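Local coordinates for protein acinetobacter secreted protease CpaA (Acinetobacter nosocomialis M2, PDB 6O38) that probably cleaves proteins as a zinc-dependent metalloprotease exported by the type II secretion system, and is captured here in complex with its chaperone CpaB, at residues A[375-380]-A[457-462]; A[435-440]-A[481-486]; A[473-478]-A[500-505]; A[504-509]-A[559-564]. One frame throughout, in Å; residues are numbered along the deposited sequence.

Contact 1 of 4, residues A[375-380]-A[457-462]; sequences IDMLLV and GVYYQG
D376 opens the pairing of two parallel strands by offering its carbonyl O to the backbone N of G457 at 2.9 Å, while its carboxylate turns off to a salt bridge with R419 on the strand along the other edge. M377, a selenomethionine, follows. Bends at chi2 (-71°) and chi3 (-63°) fold its chain back over the partner strand, where SE rests 3.8 Å from CA of G457, a residue with no side chain at that spot. The terminal CE goes on to touch CB of Y459 at 3.7 Å, and the two side chains cross obliquely. L378 then bonds through both of its backbone groups: its N reaches G457 O, and its O receives Y459 N at 2.7 Å, nearly straight at 168°. One residue thus grips the two neighbours of its counterpart V458, as parallel pairing requires. This is the interior of the mixed sheet of the protease domain, whose zinc-binding signature is that of the metzincins; strand 416-425 bonds along the far side of 375-380. L379 points to the same face as M377 and Y459, and its CD2 sits by CB of Y459. M398 and M496 close over that face, where Y459 also meets E499 of the zinc-binding helix and gives its OH a partner in N486. V380, on the face of L378, V458 and Y460, divides its methyls: CG2 meets CG2 of V458 at 3.9 Å, whereas CG1 comes up to the edge of the Y460 ring, 3.6 Å from CD1. Its N bonds to Y459 O, and its O accepts Q461 N at 2.7 Å.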
loop_
_atom_site.group_PDB
_atom_site.type_symbol
_atom_site.label_atom_id
_atom_site.label_comp_id
_atom_site.label_asym_id
_atom_site.label_seq_id
_atom_site.Cartn_x
_atom_site.Cartn_y
_atom_site.Cartn_z
ATOM N N ILE A 375 -17.951 -4.557 -15.653
ATOM C CA ILE A 375 -17.783 -3.728 -16.840
ATOM C C ILE A 375 -16.823 -4.453 -17.775
ATOM O O ILE A 375 -15.628 -4.570 -17.484
ATOM C CB ILE A 375 -17.270 -2.327 -16.485
ATOM C CG1 ILE A 375 -18.258 -1.618 -15.555
ATOM C CG2 ILE A 375 -17.037 -1.507 -17.746
ATOM C CD1 ILE A 375 -17.802 -0.247 -15.108
ATOM N N ASP A 376 -17.342 -4.946 -18.897
ATOM C CA ASP A 376 -16.523 -5.679 -19.853
ATOM C C ASP A 376 -15.700 -4.705 -20.685
ATOM O O ASP A 376 -16.227 -3.716 -21.205
ATOM C CB ASP A 376 -17.402 -6.541 -20.759
ATOM C CG ASP A 376 -17.986 -7.740 -20.034
ATOM O OD1 ASP A 376 -17.446 -8.115 -18.973
ATOM O OD2 ASP A 376 -18.983 -8.308 -20.529
HETATM N N MSE A 377 -14.405 -4.985 -20.811
HETATM C CA MSE A 377 -13.497 -4.087 -21.516
HETATM C C MSE A 377 -12.810 -4.762 -22.700
HETATM O O MSE A 377 -12.458 -5.941 -22.641
HETATM C CB MSE A 377 -12.440 -3.541 -20.552
HETATM C CG MSE A 377 -13.000 -2.692 -19.420
HETATM SE SE MSE A 377 -13.654 -0.956 -20.018
HETATM C CE MSE A 377 -11.976 -0.211 -20.674
ATOM N N LEU A 378 -12.624 -4.001 -23.774
ATOM C CA LEU A 378 -11.866 -4.443 -24.938
ATOM C C LEU A 378 -10.495 -3.781 -24.903
ATOM O O LEU A 378 -10.397 -2.550 -24.909
ATOM C CB LEU A 378 -12.597 -4.095 -26.234
ATOM C CG LEU A 378 -11.779 -4.224 -27.522
ATOM C CD1 LEU A 378 -11.335 -5.662 -27.744
ATOM C CD2 LEU A 378 -12.566 -3.709 -28.718
ATOM N N LEU A 379 -9.445 -4.594 -24.861
ATOM C CA LEU A 379 -8.077 -4.102 -24.780
ATOM C C LEU A 379 -7.476 -4.069 -26.180
ATOM O O LEU A 379 -7.408 -5.101 -26.856
ATOM C CB LEU A 379 -7.239 -4.978 -23.850
ATOM C CG LEU A 379 -7.803 -5.169 -22.440
ATOM C CD1 LEU A 379 -6.855 -5.997 -21.583
ATOM C CD2 LEU A 379 -8.093 -3.827 -21.784
ATOM N N VAL A 380 -7.042 -2.887 -26.609
ATOM C CA VAL A 380 -6.448 -2.685 -27.926
ATOM C C VAL A 380 -5.008 -2.233 -27.735
ATOM O O VAL A 380 -4.750 -1.250 -27.031
ATOM C CB VAL A 380 -7.239 -1.656 -28.755
ATOM C CG1 VAL A 380 -6.688 -1.581 -30.170
ATOM C CG2 VAL A 380 -8.718 -2.007 -28.768
ATOM N N GLY A 457 -16.839 -1.412 -22.772
ATOM C CA GLY A 457 -15.937 -0.313 -23.047
ATOM C C GLY A 457 -14.718 -0.802 -23.798
ATOM O O GLY A 457 -14.508 -2.004 -23.977
ATOM N N VAL A 458 -13.908 0.157 -24.237
ATOM C CA VAL A 458 -12.694 -0.113 -24.995
ATOM C C VAL A 458 -11.561 0.705 -24.392
ATOM O O VAL A 458 -11.762 1.851 -23.977
ATOM C CB VAL A 458 -12.881 0.201 -26.499
ATOM C CG1 VAL A 458 -13.548 1.552 -26.684
ATOM C CG2 VAL A 458 -11.552 0.147 -27.243
ATOM N N TYR A 459 -10.371 0.110 -24.331
ATOM C CA TYR A 459 -9.181 0.791 -23.844
ATOM C C TYR A 459 -8.031 0.532 -24.807
ATOM O O TYR A 459 -7.853 -0.590 -25.291
ATOM C CB TYR A 459 -8.809 0.326 -22.433
ATOM C CG TYR A 459 -7.875 1.269 -21.716
ATOM C CD1 TYR A 459 -6.500 1.143 -21.843
ATOM C CD2 TYR A 459 -8.369 2.293 -20.919
ATOM C CE1 TYR A 459 -5.643 2.004 -21.194
ATOM C CE2 TYR A 459 -7.519 3.161 -20.264
ATOM C CZ TYR A 459 -6.156 3.013 -20.405
ATOM O OH TYR A 459 -5.303 3.875 -19.755
ATOM N N TYR A 460 -7.252 1.577 -25.080
ATOM C CA TYR A 460 -6.243 1.559 -26.129
ATOM C C TYR A 460 -4.869 1.846 -25.541
ATOM O O TYR A 460 -4.704 2.799 -24.772
ATOM C CB TYR A 460 -6.577 2.582 -27.219
ATOM C CG TYR A 460 -5.544 2.681 -28.317
ATOM C CD1 TYR A 460 -5.333 1.628 -29.197
ATOM C CD2 TYR A 460 -4.786 3.834 -28.481
ATOM C CE1 TYR A 460 -4.392 1.718 -30.205
ATOM C CE2 TYR A 460 -3.844 3.932 -29.486
ATOM C CZ TYR A 460 -3.651 2.871 -30.345
ATOM O OH TYR A 460 -2.713 2.966 -31.348
ATOM N N GLN A 461 -3.892 1.016 -25.901
ATOM C CA GLN A 461 -2.501 1.187 -25.494
ATOM C C GLN A 461 -1.677 1.440 -26.751
ATOM O O GLN A 461 -1.466 0.524 -27.553
ATOM C CB GLN A 461 -2.000 -0.042 -24.737
ATOM C CG GLN A 461 -0.505 -0.062 -24.474
ATOM C CD GLN A 461 -0.087 -1.228 -23.599
ATOM O OE1 GLN A 461 -0.004 -1.105 -22.378
ATOM N NE2 GLN A 461 0.171 -2.374 -24.222
ATOM N N GLY A 462 -1.212 2.679 -26.922
ATOM C CA GLY A 462 -0.539 3.087 -28.138
ATOM C C GLY A 462 0.820 3.705 -27.855
ATOM O O GLY A 462 1.243 3.832 -26.703
#

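Contact 2 of 4, residues A[435-440]-A[481-486]; sequences EAISTG and NMIGAN
In I437, chi1 (-152°) sets CG1 anti to the backbone N, and chi2 (66°) then swings CD1 round onto the strand of I483 to A485. I483 answers with an extended side chain aimed at the helix, and the two isoleucines slide past each other in opposite directions. CD1 of I437 carries most of the contact, lying 3.6 Å from CG1 of I483, equally close to CA of G484, and 3.8 Å from CB of A485. G484 faces the other side of the sheet, so this methyl rests on its backbone between the side chains of I483 and A485, which both point toward the helix. CG2 of I483 meanwhile approaches the carbonyl O of I437 at 3.6 Å, and CD1 of I483 reaches C of G440, 3.9 Å away. Helix 435-439 runs roughly antiparallel to strand 483-486, their directions differing by 157°. It lies on the face of the sheet to which I483 and A485 point, within the reprolysin-like protease domain. On its two edges this strand bonds to 457-462 and, through A485, to W472. The carbonyl O of I437 is satisfied outside the pair, by the indole NE1 of W474. L173 of the chaperone CpaB packs against I437, and H175 of that chain against N481, which places the layer next to the chaperone interface. The two segments share no polar bond: aliphatic groups pack on one another and on backbone, joining helix to strand by shape and dispersion, while the backbones of G484, A485 and N486 bond to neighbouring strands.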
loop_
_atom_site.group_PDB
_atom_site.type_symbol
_atom_site.label_atom_id
_atom_site.label_comp_id
_atom_site.label_asym_id
_atom_site.label_seq_id
_atom_site.Cartn_x
_atom_site.Cartn_y
_atom_site.Cartn_z
ATOM N N GLU A 435 -5.938 12.529 -30.708
ATOM C CA GLU A 435 -6.728 12.203 -31.888
ATOM C C GLU A 435 -7.258 10.776 -31.839
ATOM O O GLU A 435 -8.365 10.513 -32.321
ATOM C CB GLU A 435 -5.885 12.434 -33.142
ATOM C CG GLU A 435 -6.685 12.623 -34.415
ATOM C CD GLU A 435 -5.808 13.059 -35.581
ATOM O OE1 GLU A 435 -4.572 12.904 -35.481
ATOM O OE2 GLU A 435 -6.348 13.557 -36.592
ATOM N N ALA A 436 -6.491 9.845 -31.261
ATOM C CA ALA A 436 -6.903 8.444 -31.252
ATOM C C ALA A 436 -8.151 8.225 -30.406
ATOM O O ALA A 436 -8.992 7.380 -30.738
ATOM C CB ALA A 436 -5.757 7.560 -30.760
ATOM N N ILE A 437 -8.285 8.963 -29.302
ATOM C CA ILE A 437 -9.445 8.782 -28.437
ATOM C C ILE A 437 -10.720 9.229 -29.142
ATOM O O ILE A 437 -11.816 8.758 -28.815
ATOM C CB ILE A 437 -9.236 9.522 -27.101
ATOM C CG1 ILE A 437 -10.026 8.840 -25.983
ATOM C CG2 ILE A 437 -9.622 10.990 -27.219
ATOM C CD1 ILE A 437 -9.528 7.452 -25.666
ATOM N N SER A 438 -10.606 10.141 -30.110
ATOM C CA SER A 438 -11.769 10.597 -30.863
ATOM C C SER A 438 -12.157 9.592 -31.942
ATOM O O SER A 438 -13.273 9.060 -31.938
ATOM C CB SER A 438 -11.485 11.970 -31.479
ATOM O OG SER A 438 -11.790 13.010 -30.567
ATOM N N THR A 439 -11.241 9.318 -32.874
ATOM C CA THR A 439 -11.552 8.445 -34.000
ATOM C C THR A 439 -11.763 6.996 -33.578
ATOM O O THR A 439 -12.419 6.244 -34.306
ATOM C CB THR A 439 -10.441 8.521 -35.049
ATOM O OG1 THR A 439 -9.288 7.813 -34.580
ATOM C CG2 THR A 439 -10.065 9.971 -35.320
ATOM N N GLY A 440 -11.218 6.587 -32.431
ATOM C CA GLY A 440 -11.445 5.239 -31.937
ATOM C C GLY A 440 -12.900 4.928 -31.648
ATOM O O GLY A 440 -13.281 3.753 -31.615
ATOM N N ASN A 481 -18.928 7.222 -26.081
ATOM C CA ASN A 481 -17.674 7.820 -25.645
ATOM C C ASN A 481 -16.904 6.942 -24.667
ATOM O O ASN A 481 -15.886 7.384 -24.125
ATOM C CB ASN A 481 -17.933 9.189 -25.013
ATOM C CG ASN A 481 -18.334 10.235 -26.032
ATOM O OD1 ASN A 481 -17.676 10.403 -27.058
ATOM N ND2 ASN A 481 -19.419 10.949 -25.752
HETATM N N MSE A 482 -17.356 5.715 -24.434
HETATM C CA MSE A 482 -16.705 4.839 -23.469
HETATM C C MSE A 482 -15.387 4.307 -24.021
HETATM O O MSE A 482 -15.316 3.175 -24.499
HETATM C CB MSE A 482 -17.630 3.681 -23.087
HETATM C CG MSE A 482 -17.149 2.871 -21.897
HETATM SE SE MSE A 482 -17.089 3.918 -20.256
HETATM C CE MSE A 482 -16.112 2.658 -19.132
ATOM N N ILE A 483 -14.344 5.132 -23.958
ATOM C CA ILE A 483 -13.031 4.759 -24.474
ATOM C C ILE A 483 -11.965 5.497 -23.673
ATOM O O ILE A 483 -12.149 6.654 -23.286
ATOM C CB ILE A 483 -12.918 5.054 -25.988
ATOM C CG1 ILE A 483 -11.565 4.591 -26.534
ATOM C CG2 ILE A 483 -13.144 6.532 -26.274
ATOM C CD1 ILE A 483 -11.451 4.684 -28.039
ATOM N N GLY A 484 -10.854 4.809 -23.413
ATOM C CA GLY A 484 -9.734 5.408 -22.717
ATOM C C GLY A 484 -8.429 4.946 -23.333
ATOM O O GLY A 484 -8.369 3.913 -24.006
ATOM N N ALA A 485 -7.380 5.734 -23.107
ATOM C CA ALA A 485 -6.098 5.438 -23.727
ATOM C C ALA A 485 -4.955 6.003 -22.896
ATOM O O ALA A 485 -5.097 7.032 -22.229
ATOM C CB ALA A 485 -6.028 5.993 -25.155
ATOM N N ASN A 486 -3.819 5.308 -22.945
ATOM C CA ASN A 486 -2.551 5.825 -22.453
ATOM C C ASN A 486 -1.440 5.301 -23.352
ATOM O O ASN A 486 -1.629 4.350 -24.115
ATOM C CB ASN A 486 -2.286 5.437 -20.988
ATOM C CG ASN A 486 -2.106 3.943 -20.794
ATOM O OD1 ASN A 486 -3.033 3.244 -20.396
ATOM N ND2 ASN A 486 -0.899 3.450 -21.052
#

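Contact 3 of 4, residues A[473-478]-A[500-505]; sequences AWINAS and VGHNLG. With ZN (zinc ion), chain M.
The carbonyl O of H502 is gripped twice, by N476 N at 3.0 Å from the facing loop and by G505 N at 2.9 Å from its own chain. The second bond belongs to the Schellman motif that ends the zinc-binding helix at G505, within the HExxHxxGxxH sequence characteristic of metzincins. A477 N adds a longer bond to N503 O at 3.2 Å, so loop 473-478 is stitched to consecutive carbonyls of the last helical turn. W474 O receives a CA-H...O contact from N503. I475 lies obliquely beside the H502 ring: chi1 (-58°) sets CG1 beside ND1, and the extended chain carries CD1 on to lie 3.6 Å from ND1 as well. That same ND1 makes a weak hydrogen bond to L506 O, a second-shell contact that would help fix the rotation of the ring. NE2, across the ring, binds zinc at 2.1 Å. H498 and H508 complete the histidine set, and both carboxylate oxygens of D170 of the chaperone CpaB also bind the metal, consistent with a chaperone that blocks the active site. The chaperone reaches the loop as well, H175 of that chain meeting the W474 ring. At the base of the H502 side chain, CB of A473 packs on CB of H502 at 3.9 Å, while N476 rests its CB against CA of G505.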
loop_
_atom_site.group_PDB
_atom_site.type_symbol
_atom_site.label_atom_id
_atom_site.label_comp_id
_atom_site.label_asym_id
_atom_site.label_seq_id
_atom_site.Cartn_x
_atom_site.Cartn_y
_atom_site.Cartn_z
ATOM N N ALA A 473 -9.169 10.249 -21.787
ATOM C CA ALA A 473 -10.427 9.547 -21.561
ATOM C C ALA A 473 -11.581 10.534 -21.431
ATOM O O ALA A 473 -11.466 11.540 -20.724
ATOM C CB ALA A 473 -10.345 8.670 -20.309
ATOM N N TRP A 474 -12.690 10.260 -22.113
ATOM C CA TRP A 474 -13.870 11.106 -21.995
ATOM C C TRP A 474 -14.469 10.998 -20.598
ATOM O O TRP A 474 -14.585 9.906 -20.036
ATOM C CB TRP A 474 -14.909 10.714 -23.047
ATOM C CG TRP A 474 -14.391 10.783 -24.451
ATOM C CD1 TRP A 474 -13.970 9.739 -25.221
ATOM C CD2 TRP A 474 -14.249 11.959 -25.258
ATOM N NE1 TRP A 474 -13.567 10.192 -26.454
ATOM C CE2 TRP A 474 -13.728 11.552 -26.503
ATOM C CE3 TRP A 474 -14.508 13.318 -25.047
ATOM C CZ2 TRP A 474 -13.462 12.452 -27.533
ATOM C CZ3 TRP A 474 -14.242 14.210 -26.071
ATOM C CH2 TRP A 474 -13.726 13.773 -27.298
ATOM N N ILE A 475 -14.851 12.143 -20.038
ATOM C CA ILE A 475 -15.394 12.211 -18.686
ATOM C C ILE A 475 -16.895 11.964 -18.737
ATOM O O ILE A 475 -17.606 12.573 -19.547
ATOM C CB ILE A 475 -15.078 13.566 -18.033
ATOM C CG1 ILE A 475 -13.566 13.796 -17.998
ATOM C CG2 ILE A 475 -15.667 13.629 -16.632
ATOM C CD1 ILE A 475 -13.141 14.947 -17.115
ATOM N N ASN A 476 -17.379 11.071 -17.870
ATOM C CA ASN A 476 -18.798 10.728 -17.777
ATOM C C ASN A 476 -19.314 10.242 -19.133
ATOM O O ASN A 476 -20.266 10.774 -19.706
ATOM C CB ASN A 476 -19.618 11.914 -17.255
ATOM C CG ASN A 476 -21.013 11.513 -16.819
ATOM O OD1 ASN A 476 -21.237 10.391 -16.367
ATOM N ND2 ASN A 476 -21.962 12.434 -16.952
ATOM N N ALA A 477 -18.656 9.201 -19.634
ATOM C CA ALA A 477 -18.804 8.800 -21.024
ATOM C C ALA A 477 -20.096 8.027 -21.242
ATOM O O ALA A 477 -20.442 7.137 -20.459
ATOM C CB ALA A 477 -17.608 7.952 -21.454
ATOM N N SER A 478 -20.811 8.375 -22.310
ATOM C CA SER A 478 -21.897 7.545 -22.802
ATOM C C SER A 478 -21.326 6.281 -23.445
ATOM O O SER A 478 -20.112 6.072 -23.501
ATOM C CB SER A 478 -22.755 8.327 -23.793
ATOM O OG SER A 478 -21.998 8.716 -24.926
ATOM N N VAL A 500 -10.002 5.231 -16.535
ATOM C CA VAL A 500 -11.308 4.616 -16.310
ATOM C C VAL A 500 -12.109 5.430 -15.302
ATOM O O VAL A 500 -13.335 5.558 -15.416
ATOM C CB VAL A 500 -11.137 3.152 -15.859
ATOM C CG1 VAL A 500 -12.454 2.581 -15.350
ATOM C CG2 VAL A 500 -10.598 2.307 -17.005
ATOM N N GLY A 501 -11.428 6.004 -14.307
ATOM C CA GLY A 501 -12.097 6.922 -13.397
ATOM C C GLY A 501 -12.751 8.082 -14.119
ATOM O O GLY A 501 -13.874 8.475 -13.793
ATOM N N HIS A 502 -12.056 8.650 -15.108
ATOM C CA HIS A 502 -12.658 9.691 -15.936
ATOM C C HIS A 502 -13.889 9.163 -16.662
ATOM O O HIS A 502 -14.943 9.808 -16.672
ATOM C CB HIS A 502 -11.632 10.228 -16.936
ATOM C CG HIS A 502 -10.674 11.218 -16.351
ATOM N ND1 HIS A 502 -11.087 12.389 -15.753
ATOM C CD2 HIS A 502 -9.322 11.216 -16.280
ATOM C CE1 HIS A 502 -10.030 13.064 -15.335
ATOM N NE2 HIS A 502 -8.947 12.373 -15.642
ATOM N N ASN A 503 -13.769 7.984 -17.281
ATOM C CA ASN A 503 -14.907 7.374 -17.964
ATOM C C ASN A 503 -16.094 7.204 -17.023
ATOM O O ASN A 503 -17.249 7.362 -17.433
ATOM C CB ASN A 503 -14.502 6.025 -18.557
ATOM C CG ASN A 503 -13.652 6.166 -19.805
ATOM O OD1 ASN A 503 -13.610 7.229 -20.425
ATOM N ND2 ASN A 503 -12.971 5.090 -20.182
ATOM N N LEU A 504 -15.828 6.886 -15.755
ATOM C CA LEU A 504 -16.896 6.691 -14.785
ATOM C C LEU A 504 -17.537 8.000 -14.342
ATOM O O LEU A 504 -18.596 7.965 -13.708
ATOM C CB LEU A 504 -16.360 5.937 -13.566
ATOM C CG LEU A 504 -16.074 4.448 -13.775
ATOM C CD1 LEU A 504 -15.283 3.878 -12.609
ATOM C CD2 LEU A 504 -17.372 3.682 -13.960
ATOM N N GLY A 505 -16.929 9.135 -14.652
ATOM C CA GLY A 505 -17.486 10.428 -14.337
ATOM C C GLY A 505 -16.711 11.252 -13.326
ATOM O O GLY A 505 -17.300 12.149 -12.711
HETATM ZN ZN ZN M . -6.930 12.897 -15.788
#

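Contact 4 of 4, residues A[504-509]-A[559-564]; sequences LGLYHN and SVINLN. With ZN (zinc ion), chain M.
Past L504 the chain turns at G505, whose positive phi (114°) lets it leave the zinc-binding helix and run on in extended form, with CA of L504 5.8 Å from CA of I561 on the facing helix. This exit leads through the second half of the metzincin zinc signature to its third histidine, and 559-564 is part of helix 557-569, the last helix of the chain, which packs against it. The larger apolar contact is that of L504 with I561, where CD1 of L504 meets CG2 of I561 at 3.8 Å; F416 touches both residues from the strand beyond. In L506, chi1 (-58°) sets CG anti to the carbonyl carbon; from there CD1 touches CD1 of I561 at 3.7 Å, the side chains crossing at about a right angle, whereas CD2 slides past V560, 4.1 Å from CB. V560 CG1 lies 3.8 Å from the carbonyl O of G505. Farther along, H508 lies well clear of the helix and binds zinc through NE2 at 2.1 Å; its backbone N bonds to E172 of the chaperone CpaB. Thus the segment is held by the helix at one end and by metal and chaperone at the other. The polar tie to the helix is N564 ND2 to L504 O, 2.8 Å long and nearly straight (169°), with the carbonyl O lying in the plane of the asparagine amide.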
loop_
_atom_site.group_PDB
_atom_site.type_symbol
_atom_site.label_atom_id
_atom_site.label_comp_id
_atom_site.label_asym_id
_atom_site.label_seq_id
_atom_site.Cartn_x
_atom_site.Cartn_y
_atom_site.Cartn_z
ATOM N N LEU A 504 -15.828 6.886 -15.755
ATOM C CA LEU A 504 -16.896 6.691 -14.785
ATOM C C LEU A 504 -17.537 8.000 -14.342
ATOM O O LEU A 504 -18.596 7.965 -13.708
ATOM C CB LEU A 504 -16.360 5.937 -13.566
ATOM C CG LEU A 504 -16.074 4.448 -13.775
ATOM C CD1 LEU A 504 -15.283 3.878 -12.609
ATOM C CD2 LEU A 504 -17.372 3.682 -13.960
ATOM N N GLY A 505 -16.929 9.135 -14.652
ATOM C CA GLY A 505 -17.486 10.428 -14.337
ATOM C C GLY A 505 -16.711 11.252 -13.326
ATOM O O GLY A 505 -17.300 12.149 -12.711
ATOM N N LEU A 506 -15.423 10.983 -13.140
ATOM C CA LEU A 506 -14.631 11.629 -12.105
ATOM C C LEU A 506 -13.744 12.715 -12.702
ATOM O O LEU A 506 -13.314 12.634 -13.855
ATOM C CB LEU A 506 -13.771 10.604 -11.364
ATOM C CG LEU A 506 -14.541 9.462 -10.701
ATOM C CD1 LEU A 506 -13.595 8.536 -9.957
ATOM C CD2 LEU A 506 -15.611 10.009 -9.771
ATOM N N TYR A 507 -13.476 13.737 -11.896
ATOM C CA TYR A 507 -12.620 14.849 -12.273
ATOM C C TYR A 507 -11.399 14.883 -11.362
ATOM O O TYR A 507 -11.321 14.168 -10.359
ATOM C CB TYR A 507 -13.382 16.179 -12.198
ATOM C CG TYR A 507 -14.588 16.258 -13.108
ATOM C CD1 TYR A 507 -15.803 15.694 -12.734
ATOM C CD2 TYR A 507 -14.515 16.898 -14.339
ATOM C CE1 TYR A 507 -16.908 15.763 -13.562
ATOM C CE2 TYR A 507 -15.616 16.972 -15.172
ATOM C CZ TYR A 507 -16.809 16.403 -14.779
ATOM O OH TYR A 507 -17.906 16.474 -15.606
ATOM N N HIS A 508 -10.434 15.725 -11.723
ATOM C CA HIS A 508 -9.233 15.866 -10.915
ATOM C C HIS A 508 -9.540 16.625 -9.626
ATOM O O HIS A 508 -10.599 17.238 -9.465
ATOM C CB HIS A 508 -8.135 16.583 -11.701
ATOM C CG HIS A 508 -7.555 15.767 -12.813
ATOM N ND1 HIS A 508 -6.995 16.332 -13.938
ATOM C CD2 HIS A 508 -7.443 14.426 -12.970
ATOM C CE1 HIS A 508 -6.566 15.376 -14.742
ATOM N NE2 HIS A 508 -6.826 14.210 -14.177
ATOM N N ASN A 509 -8.591 16.564 -8.693
ATOM C CA ASN A 509 -8.718 17.301 -7.443
ATOM C C ASN A 509 -8.851 18.795 -7.717
ATOM O O ASN A 509 -8.274 19.331 -8.666
ATOM C CB ASN A 509 -7.510 17.032 -6.544
ATOM C CG ASN A 509 -6.193 17.333 -7.232
ATOM O OD1 ASN A 509 -5.771 16.611 -8.136
ATOM N ND2 ASN A 509 -5.533 18.404 -6.805
ATOM N N SER A 559 -19.162 7.709 -4.533
ATOM C CA SER A 559 -20.598 7.928 -4.677
ATOM C C SER A 559 -20.990 8.155 -6.131
ATOM O O SER A 559 -22.084 7.753 -6.545
ATOM C CB SER A 559 -21.038 9.114 -3.820
ATOM O OG SER A 559 -20.543 10.333 -4.344
ATOM N N VAL A 560 -20.120 8.786 -6.919
ATOM C CA VAL A 560 -20.413 8.988 -8.334
ATOM C C VAL A 560 -20.188 7.703 -9.121
ATOM O O VAL A 560 -20.953 7.382 -10.037
ATOM C CB VAL A 560 -19.572 10.155 -8.884
ATOM C CG1 VAL A 560 -19.704 10.248 -10.396
ATOM C CG2 VAL A 560 -19.999 11.461 -8.232
ATOM N N ILE A 561 -19.141 6.948 -8.777
ATOM C CA ILE A 561 -18.888 5.670 -9.439
ATOM C C ILE A 561 -20.070 4.727 -9.244
ATOM O O ILE A 561 -20.533 4.080 -10.190
ATOM C CB ILE A 561 -17.580 5.045 -8.923
ATOM C CG1 ILE A 561 -16.378 5.904 -9.321
ATOM C CG2 ILE A 561 -17.422 3.627 -9.446
ATOM C CD1 ILE A 561 -15.058 5.373 -8.803
ATOM N N ASN A 562 -20.579 4.643 -8.013
ATOM C CA ASN A 562 -21.674 3.726 -7.715
ATOM C C ASN A 562 -22.975 4.127 -8.398
ATOM O O ASN A 562 -23.879 3.294 -8.514
ATOM C CB ASN A 562 -21.883 3.631 -6.204
ATOM C CG ASN A 562 -20.720 2.961 -5.498
ATOM O OD1 ASN A 562 -19.886 2.314 -6.131
ATOM N ND2 ASN A 562 -20.660 3.112 -4.181
ATOM N N LEU A 563 -23.095 5.376 -8.850
ATOM C CA LEU A 563 -24.271 5.804 -9.595
ATOM C C LEU A 563 -24.162 5.521 -11.087
ATOM O O LEU A 563 -25.187 5.524 -11.780
ATOM C CB LEU A 563 -24.521 7.300 -9.379
ATOM C CG LEU A 563 -25.017 7.720 -7.994
ATOM C CD1 LEU A 563 -25.253 9.220 -7.939
ATOM C CD2 LEU A 563 -26.282 6.964 -7.623
ATOM N N ASN A 564 -22.953 5.278 -11.596
ATOM C CA ASN A 564 -22.732 5.060 -13.018
ATOM C C ASN A 564 -22.255 3.655 -13.354
ATOM O O ASN A 564 -22.233 3.297 -14.536
ATOM C CB ASN A 564 -21.714 6.076 -13.559
ATOM C CG ASN A 564 -22.231 7.498 -13.519
ATOM O OD1 ASN A 564 -23.439 7.734 -13.546
ATOM N ND2 ASN A 564 -21.316 8.458 -13.453
HETATM ZN ZN ZN M . -6.930 12.897 -15.788
#

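In the fold
All four contacts are buried within the protease region, yet their chemistry changes with place. Contact 1 is regular backbone bonding inside the sheet. Contact 2 shares that sheet, since strands 457-462 and 483-487 are neighbours, but adds a helix through aliphatic packing alone. Contacts 3 and 4 sit at the end of the zinc-binding helix, share L504 and G505, and both reach the metal; there loop and side-chain N-H groups bond to carbonyl oxygens of the last helical turn, mixed with apolar packing. Contact 1 meets contacts 3 and 4 where I375 packs on L504, and contacts 2 and 3 meet through W474. The chaperone CpaB touches contacts 2, 3 and 4 but not contact 1, the sheet interior.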